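Local structure of aminotransferase (3IF2) at residues S142-I147 / G165-A170; L380-R385 / E435-L440. The protein is a putative pyridoxal 5'-phosphate-dependent aminotransferase that probably moves amino groups between amino acids and keto acids, perhaps as a valine-pyruvate transaminase. All coordinates share one frame; numbering follows the deposited sequence.

Interaction 1: S142-I147 / G165-A170; sequences SVDKSI and GQHFAA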
ATOM      1  N   SER A 142     -18.283 -15.501 -19.746  1.00 48.21           N
ATOM      2  CA  SER A 142     -17.417 -14.362 -19.335  1.00 47.46           C
ATOM      3  C   SER A 142     -16.395 -14.033 -20.461  1.00 46.20           C
ATOM      4  O   SER A 142     -16.178 -14.858 -21.359  1.00 46.23           O
ATOM      5  CB  SER A 142     -16.716 -14.653 -18.004  1.00 47.89           C
ATOM      6  OG  SER A 142     -15.792 -15.715 -18.130  1.00 48.72           O
ATOM      7  N   VAL A 143     -15.772 -12.853 -20.414  1.00 44.11           N
ATOM      8  CA  VAL A 143     -14.847 -12.422 -21.481  1.00 42.51           C
ATOM      9  C   VAL A 143     -13.712 -11.567 -20.933  1.00 41.84           C
ATOM     10  O   VAL A 143     -13.953 -10.711 -20.101  1.00 42.80           O
ATOM     11  CB  VAL A 143     -15.619 -11.641 -22.597  1.00 41.93           C
ATOM     12  CG1 VAL A 143     -16.414 -10.480 -22.017  1.00 41.40           C
ATOM     13  CG2 VAL A 143     -14.683 -11.156 -23.711  1.00 41.68           C
ATOM     14  N   ASP A 144     -12.484 -11.814 -21.395  1.00 40.39           N
ATOM     15  CA  ASP A 144     -11.309 -11.018 -20.991  1.00 38.99           C
ATOM     16  C   ASP A 144     -11.256  -9.686 -21.736  1.00 37.50           C
ATOM     17  O   ASP A 144     -11.547  -9.627 -22.930  1.00 37.62           O
ATOM     18  CB  ASP A 144      -9.983 -11.773 -21.243  1.00 38.54           C
ATOM     19  CG  ASP A 144      -9.676 -12.825 -20.186  1.00 38.79           C
ATOM     20  OD1 ASP A 144     -10.375 -12.907 -19.146  1.00 39.15           O
ATOM     21  OD2 ASP A 144      -8.688 -13.557 -20.392  1.00 38.77           O
ATOM     22  N   LYS A 145     -10.918  -8.623 -21.014  1.00 35.96           N
ATOM     23  CA  LYS A 145     -10.712  -7.306 -21.608  1.00 35.45           C
ATOM     24  C   LYS A 145      -9.321  -6.800 -21.245  1.00 35.77           C
ATOM     25  O   LYS A 145      -8.774  -7.158 -20.202  1.00 36.63           O
ATOM     26  CB  LYS A 145     -11.781  -6.303 -21.190  1.00 34.71           C
ATOM     27  CG  LYS A 145     -13.183  -6.717 -21.546  1.00 33.89           C
ATOM     28  CD  LYS A 145     -14.141  -5.540 -21.568  1.00 33.52           C
ATOM     29  CE  LYS A 145     -15.543  -6.030 -21.852  1.00 34.31           C
ATOM     30  NZ  LYS A 145     -16.489  -4.933 -22.115  1.00 34.59           N
ATOM     31  N   SER A 146      -8.770  -5.955 -22.110  1.00 35.85           N
ATOM     32  CA  SER A 146      -7.425  -5.415 -21.957  1.00 35.53           C
ATOM     33  C   SER A 146      -7.402  -3.913 -21.779  1.00 35.79           C
ATOM     34  O   SER A 146      -8.364  -3.225 -22.139  1.00 36.41           O
ATOM     35  CB  SER A 146      -6.601  -5.780 -23.198  1.00 35.17           C
ATOM     36  OG  SER A 146      -6.313  -7.153 -23.185  1.00 33.85           O
ATOM     37  N   ILE A 147      -6.289  -3.428 -21.216  1.00 36.00           N
ATOM     38  CA  ILE A 147      -6.003  -1.993 -21.071  1.00 35.79           C
ATOM     39  C   ILE A 147      -5.247  -1.654 -22.364  1.00 36.09           C
ATOM     40  O   ILE A 147      -4.208  -2.251 -22.638  1.00 35.65           O
ATOM     41  CB  ILE A 147      -5.127  -1.700 -19.835  1.00 35.95           C
ATOM     42  CG1 ILE A 147      -5.767  -2.268 -18.543  1.00 36.76           C
ATOM     43  CG2 ILE A 147      -4.871  -0.214 -19.699  1.00 35.87           C
ATOM     44  CD1 ILE A 147      -7.202  -1.792 -18.218  1.00 36.10           C
ATOM     45  N   GLY A 165      -3.226 -13.744 -15.297  1.00 41.09           N
ATOM     46  CA  GLY A 165      -2.743 -13.560 -16.665  1.00 40.86           C
ATOM     47  C   GLY A 165      -2.121 -12.196 -16.893  1.00 40.76           C
ATOM     48  O   GLY A 165      -1.513 -11.624 -15.981  1.00 42.07           O
ATOM     49  N   GLN A 166      -2.276 -11.691 -18.113  1.00 40.55           N
ATOM     50  CA  GLN A 166      -1.782 -10.363 -18.529  1.00 39.63           C
ATOM     51  C   GLN A 166      -2.740  -9.835 -19.594  1.00 38.08           C
ATOM     52  O   GLN A 166      -3.008 -10.519 -20.561  1.00 38.18           O
ATOM     53  CB  GLN A 166      -0.366 -10.456 -19.079  1.00 39.83           C
ATOM     54  CG  GLN A 166       0.313  -9.102 -19.216  1.00 40.26           C
ATOM     55  CD  GLN A 166       1.629  -9.177 -19.952  1.00 40.04           C
ATOM     56  OE1 GLN A 166       1.701  -9.722 -21.068  1.00 39.97           O
ATOM     57  NE2 GLN A 166       2.675  -8.596 -19.357  1.00 39.01           N
ATOM     58  N   HIS A 167      -3.218  -8.613 -19.413  1.00 37.78           N
ATOM     59  CA  HIS A 167      -4.292  -8.040 -20.218  1.00 37.27           C
ATOM     60  C   HIS A 167      -3.973  -6.642 -20.737  1.00 37.74           C
ATOM     61  O   HIS A 167      -4.565  -5.643 -20.317  1.00 37.63           O
ATOM     62  CB  HIS A 167      -5.579  -8.058 -19.373  1.00 36.66           C
ATOM     63  CG  HIS A 167      -5.890  -9.409 -18.810  1.00 36.38           C
ATOM     64  ND1 HIS A 167      -6.452 -10.419 -19.560  1.00 36.21           N
ATOM     65  CD2 HIS A 167      -5.635  -9.943 -17.593  1.00 36.01           C
ATOM     66  CE1 HIS A 167      -6.563 -11.505 -18.817  1.00 35.85           C
ATOM     67  NE2 HIS A 167      -6.078 -11.242 -17.619  1.00 35.44           N
ATOM     68  N   PHE A 168      -2.991  -6.588 -21.634  1.00 38.40           N
ATOM     69  CA  PHE A 168      -2.615  -5.359 -22.335  1.00 38.01           C
ATOM     70  C   PHE A 168      -2.729  -5.586 -23.835  1.00 38.16           C
ATOM     71  O   PHE A 168      -2.395  -6.656 -24.316  1.00 38.72           O
ATOM     72  CB  PHE A 168      -1.191  -4.953 -21.988  1.00 38.10           C
ATOM     73  CG  PHE A 168      -1.032  -4.456 -20.582  1.00 38.80           C
ATOM     74  CD1 PHE A 168      -1.589  -3.221 -20.212  1.00 39.02           C
ATOM     75  CD2 PHE A 168      -0.308  -5.186 -19.624  1.00 38.31           C
ATOM     76  CE1 PHE A 168      -1.453  -2.731 -18.910  1.00 38.76           C
ATOM     77  CE2 PHE A 168      -0.159  -4.698 -18.322  1.00 37.64           C
ATOM     78  CZ  PHE A 168      -0.742  -3.465 -17.968  1.00 38.50           C
ATOM     79  N   ALA A 169      -3.283  -4.604 -24.539  1.00 38.20           N
ATOM     80  CA  ALA A 169      -3.342  -4.574 -25.998  1.00 37.73           C
ATOM     81  C   ALA A 169      -2.469  -3.363 -26.298  1.00 38.20           C
ATOM     82  O   ALA A 169      -2.822  -2.247 -25.933  1.00 38.99           O
ATOM     83  CB  ALA A 169      -4.746  -4.357 -26.481  1.00 36.97           C
ATOM     84  N   ALA A 170      -1.313  -3.586 -26.908  1.00 37.78           N
ATOM     85  CA  ALA A 170      -0.361  -2.519 -27.184  1.00 37.24           C
ATOM     86  C   ALA A 170      -0.322  -2.225 -28.676  1.00 37.28           C
ATOM     87  O   ALA A 170      -0.362  -3.153 -29.480  1.00 38.76           O
ATOM     88  CB  ALA A 170       0.976  -2.939 -26.705  1.00 37.21           C
TER
HETATM   89  O   HOH W   1      -4.644  -8.274 -25.685  1.00 40.26           O

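Interaction 2: L380-R385 / E435-L440; sequences LDLYER and EVVREL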
ATOM      1  N   LEU A 380      19.696  -6.205 -24.632  1.00 37.72           N
ATOM      2  CA  LEU A 380      19.773  -7.088 -23.444  1.00 39.53           C
ATOM      3  C   LEU A 380      21.203  -7.623 -23.253  1.00 40.93           C
ATOM      4  O   LEU A 380      21.638  -7.821 -22.120  1.00 40.81           O
ATOM      5  CB  LEU A 380      18.804  -8.277 -23.529  1.00 39.70           C
ATOM      6  CG  LEU A 380      18.805  -9.271 -22.326  1.00 40.02           C
ATOM      7  CD1 LEU A 380      18.573  -8.541 -20.973  1.00 39.12           C
ATOM      8  CD2 LEU A 380      17.808 -10.425 -22.523  1.00 38.59           C
ATOM      9  N   ASP A 381      21.897  -7.856 -24.370  1.00 42.40           N
ATOM     10  CA  ASP A 381      23.286  -8.320 -24.395  1.00 43.63           C
ATOM     11  C   ASP A 381      24.221  -7.150 -24.047  1.00 43.10           C
ATOM     12  O   ASP A 381      25.180  -7.330 -23.291  1.00 43.53           O
ATOM     13  CB  ASP A 381      23.618  -8.907 -25.773  1.00 45.64           C
ATOM     14  CG  ASP A 381      24.611 -10.049 -25.707  1.00 47.40           C
ATOM     15  OD1 ASP A 381      25.659  -9.921 -25.015  1.00 48.94           O
ATOM     16  OD2 ASP A 381      24.334 -11.074 -26.377  1.00 47.77           O
ATOM     17  N   LEU A 382      23.944  -5.964 -24.606  1.00 41.86           N
ATOM     18  CA  LEU A 382      24.675  -4.734 -24.260  1.00 40.76           C
ATOM     19  C   LEU A 382      24.592  -4.482 -22.749  1.00 40.00           C
ATOM     20  O   LEU A 382      25.597  -4.211 -22.123  1.00 39.76           O
ATOM     21  CB  LEU A 382      24.129  -3.515 -25.020  1.00 40.13           C
ATOM     22  CG  LEU A 382      24.777  -2.143 -24.800  1.00 39.01           C
ATOM     23  CD1 LEU A 382      26.262  -2.253 -25.046  1.00 38.70           C
ATOM     24  CD2 LEU A 382      24.134  -1.067 -25.696  1.00 37.74           C
ATOM     25  N   TYR A 383      23.397  -4.599 -22.183  1.00 40.19           N
ATOM     26  CA  TYR A 383      23.181  -4.460 -20.729  1.00 40.65           C
ATOM     27  C   TYR A 383      24.104  -5.363 -19.895  1.00 41.19           C
ATOM     28  O   TYR A 383      24.674  -4.907 -18.910  1.00 40.80           O
ATOM     29  CB  TYR A 383      21.705  -4.702 -20.371  1.00 40.49           C
ATOM     30  CG  TYR A 383      21.446  -5.060 -18.929  1.00 40.48           C
ATOM     31  CD1 TYR A 383      21.317  -4.070 -17.951  1.00 40.61           C
ATOM     32  CD2 TYR A 383      21.316  -6.402 -18.535  1.00 40.63           C
ATOM     33  CE1 TYR A 383      21.077  -4.410 -16.600  1.00 40.33           C
ATOM     34  CE2 TYR A 383      21.078  -6.751 -17.192  1.00 40.45           C
ATOM     35  CZ  TYR A 383      20.969  -5.751 -16.239  1.00 40.23           C
ATOM     36  OH  TYR A 383      20.741  -6.105 -14.943  1.00 40.93           O
ATOM     37  N   GLU A 384      24.247  -6.625 -20.308  1.00 42.69           N
ATOM     38  CA  GLU A 384      25.108  -7.600 -19.609  1.00 43.04           C
ATOM     39  C   GLU A 384      26.577  -7.200 -19.676  1.00 42.51           C
ATOM     40  O   GLU A 384      27.292  -7.313 -18.684  1.00 42.44           O
ATOM     41  CB  GLU A 384      24.937  -9.029 -20.174  1.00 43.52           C
ATOM     42  CG  GLU A 384      23.541  -9.657 -19.989  1.00 44.34           C
ATOM     43  CD  GLU A 384      23.153  -9.984 -18.539  1.00 45.06           C
ATOM     44  OE1 GLU A 384      24.056 -10.207 -17.699  1.00 45.87           O
ATOM     45  OE2 GLU A 384      21.926 -10.043 -18.252  1.00 45.07           O
ATOM     46  N   ARG A 385      27.015  -6.741 -20.845  1.00 42.72           N
ATOM     47  CA  ARG A 385      28.414  -6.317 -21.045  1.00 43.47           C
ATOM     48  C   ARG A 385      28.769  -5.081 -20.236  1.00 43.32           C
ATOM     49  O   ARG A 385      29.843  -5.031 -19.632  1.00 43.80           O
ATOM     50  CB  ARG A 385      28.710  -6.074 -22.521  1.00 43.87           C
ATOM     51  CG  ARG A 385      28.757  -7.357 -23.328  1.00 44.34           C
ATOM     52  CD  ARG A 385      28.630  -7.057 -24.799  1.00 44.84           C
ATOM     53  NE  ARG A 385      28.433  -8.285 -25.569  1.00 44.97           N
ATOM     54  CZ  ARG A 385      29.258  -8.808 -26.482  1.00 44.51           C
ATOM     55  NH1 ARG A 385      30.398  -8.208 -26.860  1.00 43.58           N
ATOM     56  NH2 ARG A 385      28.891  -9.946 -27.071  1.00 44.55           N
ATOM     57  N   GLU A 435      32.682   3.603 -25.476  1.00 38.75           N
ATOM     58  CA  GLU A 435      33.765   2.669 -25.806  1.00 38.89           C
ATOM     59  C   GLU A 435      33.208   1.321 -26.250  1.00 38.44           C
ATOM     60  O   GLU A 435      33.532   0.861 -27.345  1.00 38.17           O
ATOM     61  CB  GLU A 435      34.759   2.520 -24.639  1.00 40.05           C
ATOM     62  CG  GLU A 435      35.682   3.754 -24.480  1.00 41.40           C
ATOM     63  CD  GLU A 435      36.448   3.803 -23.158  1.00 42.38           C
ATOM     64  OE1 GLU A 435      35.872   3.438 -22.104  1.00 42.88           O
ATOM     65  OE2 GLU A 435      37.620   4.253 -23.165  1.00 43.11           O
ATOM     66  N   VAL A 436      32.318   0.748 -25.438  1.00 37.82           N
ATOM     67  CA  VAL A 436      31.719  -0.563 -25.740  1.00 37.18           C
ATOM     68  C   VAL A 436      30.966  -0.573 -27.087  1.00 36.87           C
ATOM     69  O   VAL A 436      31.212  -1.469 -27.914  1.00 36.33           O
ATOM     70  CB  VAL A 436      30.828  -1.076 -24.575  1.00 36.52           C
ATOM     71  CG1 VAL A 436      30.066  -2.346 -24.965  1.00 36.02           C
ATOM     72  CG2 VAL A 436      31.687  -1.321 -23.329  1.00 35.73           C
ATOM     73  N   VAL A 437      30.128   0.447 -27.310  1.00 36.21           N
ATOM     74  CA  VAL A 437      29.308   0.554 -28.531  1.00 36.13           C
ATOM     75  C   VAL A 437      30.128   0.840 -29.790  1.00 37.52           C
ATOM     76  O   VAL A 437      29.873   0.245 -30.837  1.00 37.23           O
ATOM     77  CB  VAL A 437      28.153   1.589 -28.374  1.00 35.61           C
ATOM     78  CG1 VAL A 437      27.458   1.862 -29.709  1.00 35.18           C
ATOM     79  CG2 VAL A 437      27.140   1.107 -27.323  1.00 33.84           C
ATOM     80  N   ARG A 438      31.097   1.752 -29.701  1.00 38.99           N
ATOM     81  CA  ARG A 438      31.968   2.038 -30.847  1.00 39.42           C
ATOM     82  C   ARG A 438      32.726   0.780 -31.265  1.00 40.34           C
ATOM     83  O   ARG A 438      32.784   0.468 -32.449  1.00 40.91           O
ATOM     84  CB  ARG A 438      32.962   3.163 -30.554  1.00 39.51           C
ATOM     85  CG  ARG A 438      32.376   4.585 -30.568  1.00 39.23           C
ATOM     86  CD  ARG A 438      33.505   5.642 -30.697  1.00 38.89           C
ATOM     87  NE  ARG A 438      34.579   5.440 -29.720  1.00 38.60           N
ATOM     88  CZ  ARG A 438      34.582   5.845 -28.444  1.00 38.05           C
ATOM     89  NH1 ARG A 438      33.553   6.515 -27.906  1.00 37.77           N
ATOM     90  NH2 ARG A 438      35.643   5.556 -27.683  1.00 37.94           N
ATOM     91  N   GLU A 439      33.266   0.059 -30.279  1.00 41.11           N
ATOM     92  CA  GLU A 439      34.021  -1.192 -30.493  1.00 41.73           C
ATOM     93  C   GLU A 439      33.153  -2.241 -31.224  1.00 42.39           C
ATOM     94  O   GLU A 439      33.663  -2.952 -32.102  1.00 43.14           O
ATOM     95  CB  GLU A 439      34.571  -1.702 -29.137  1.00 41.94           C
ATOM     96  CG  GLU A 439      35.612  -2.820 -29.160  1.00 42.17           C
ATOM     97  CD  GLU A 439      35.059  -4.211 -29.442  1.00 43.00           C
ATOM     98  OE1 GLU A 439      33.862  -4.487 -29.185  1.00 44.13           O
ATOM     99  OE2 GLU A 439      35.841  -5.056 -29.916  1.00 43.43           O
ATOM    100  N   LEU A 440      31.865  -2.320 -30.861  1.00 42.32           N
ATOM    101  CA  LEU A 440      30.888  -3.221 -31.508  1.00 42.49           C
ATOM    102  C   LEU A 440      30.641  -2.835 -32.967  1.00 42.17           C
ATOM    103  O   LEU A 440      30.694  -3.705 -33.847  1.00 43.15           O
ATOM    104  CB  LEU A 440      29.540  -3.271 -30.748  1.00 43.09           C
ATOM    105  CG  LEU A 440      29.361  -4.164 -29.500  1.00 43.73           C
ATOM    106  CD1 LEU A 440      30.653  -4.398 -28.679  1.00 44.10           C
ATOM    107  CD2 LEU A 440      28.209  -3.602 -28.615  1.00 43.68           C
TER

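Interaction 1: S142-I147 / G165-A170
The carbonyl oxygen of H167 takes the backbone N-H of I147 in a nearly straight bond, I147 N to H167 O 2.9 Å. H167 O also receives a longer CA-H...O contact from S146 CA at 3.3 Å. One residue on, I147 O accepts A169 N at 3.2 Å, and F168 CA makes a second CA-H...O approach to the same oxygen. I147 thus gives and takes around F168, the signature of a parallel beta bridge. The strand pairing is brief: the two strand segments run 51° apart, and before F168 the second segment is no longer strand. This is the short strand 168-170 joining the edge of strand 142-149 in the mixed sheet of the PLP-binding domain, while strand 207-213 also pairs with strand 142-149.

I147 and F168 put their CB atoms on the same face of the sheet, and I147 CB rests 3.9 Å from F168 CD1. The edge of the phenyl ring lies beside I147 O. The F168 side chain is about 9 Å from that of Y155, which binds the cofactor. S146 OG, placed beside its own backbone N (chi1 -72°), reaches a water at 3.2 Å that donates to F168 O. Toward the exposed end, D144 OD2 meets the rim of the H167 imidazole at CE1, 3.3 Å away, with carboxylate and ring planes 78° apart; the ring's NE2 is hydrogen-bonded to E164 O. An alanine in place of H167 would probably leave E164 O without this imidazole partner and open a gap beside the D144 carboxylate. H167 CB itself packs on K145 O at 3.4 Å.

Interaction 2: L380-R385 / E435-L440
L382 carries the close part of this contact, reaching from helix 379-388 to three apolar side chains of helix 423-441. Its CD1 lies 3.8 Å from V436 CG1, and the two side chains slant across one another. The other branch, CD2, meets V437 CG2 at 4.1 Å, here with the side chains crossing at about a right angle. A chi1 of -179° sets L382 CG anti to the backbone N; the two methyls beyond it come nearer to the other helix than the CB direction alone suggests. L440 CD2 completes the group at 4.3 Å from L382 CD1.

The solvent side is looser. R385 NH1 comes no closer than 4.2 Å to L440 CD1, and no hydrogen bond or salt bridge joins the two segments. The arginine turns instead to its own helix: R385 NE donates to D381 OD1 at 3.3 Å in an almost straight hydrogen bond, part of a salt bridge, one turn back. D381 OD1 lies in the guanidinium plane, whereas the donor stands above the plane of the carboxylate. On the other helix E439 OE1 is 5.6 Å from R385 NH1, so any attraction between these opposite charges is probably weak.

With segment axes 11.3 Å apart and directions 128° from each other, the helices touch through side-chain ends. Both lean on one strand of the six-stranded mixed sheet, for L382 and V437 each pack on F372 of strand 367-372. On another side of helix 379-388, Y383 packs on L20 and L24 of helix 16-29 and hydrogen-bonds D23 through its hydroxyl.

In the fold
From the N terminus, the chain reaches interaction 1 first: the chain leaves the sheet at the end of strand 142-149, a connection of 17 residues, nearly all loop, carries the cofactor-binding Y155, and 165-170 returns to pair beside it. That loop is closed well before interaction 2 opens, so the two contacts stand in series and neither nests nor crosses. Interaction 2 closes a longer excursion of 49 residues, through strands 391-392, 394-395 and 414-418, and brings the C-terminal helix 423-441 back against helix 379-388. Interaction 1 thus belongs to the large mixed sheet around the cofactor, interaction 2 to the helices on the six-stranded one. Their centres lie 35 Å apart, nearest atoms about 16 Å, without touching.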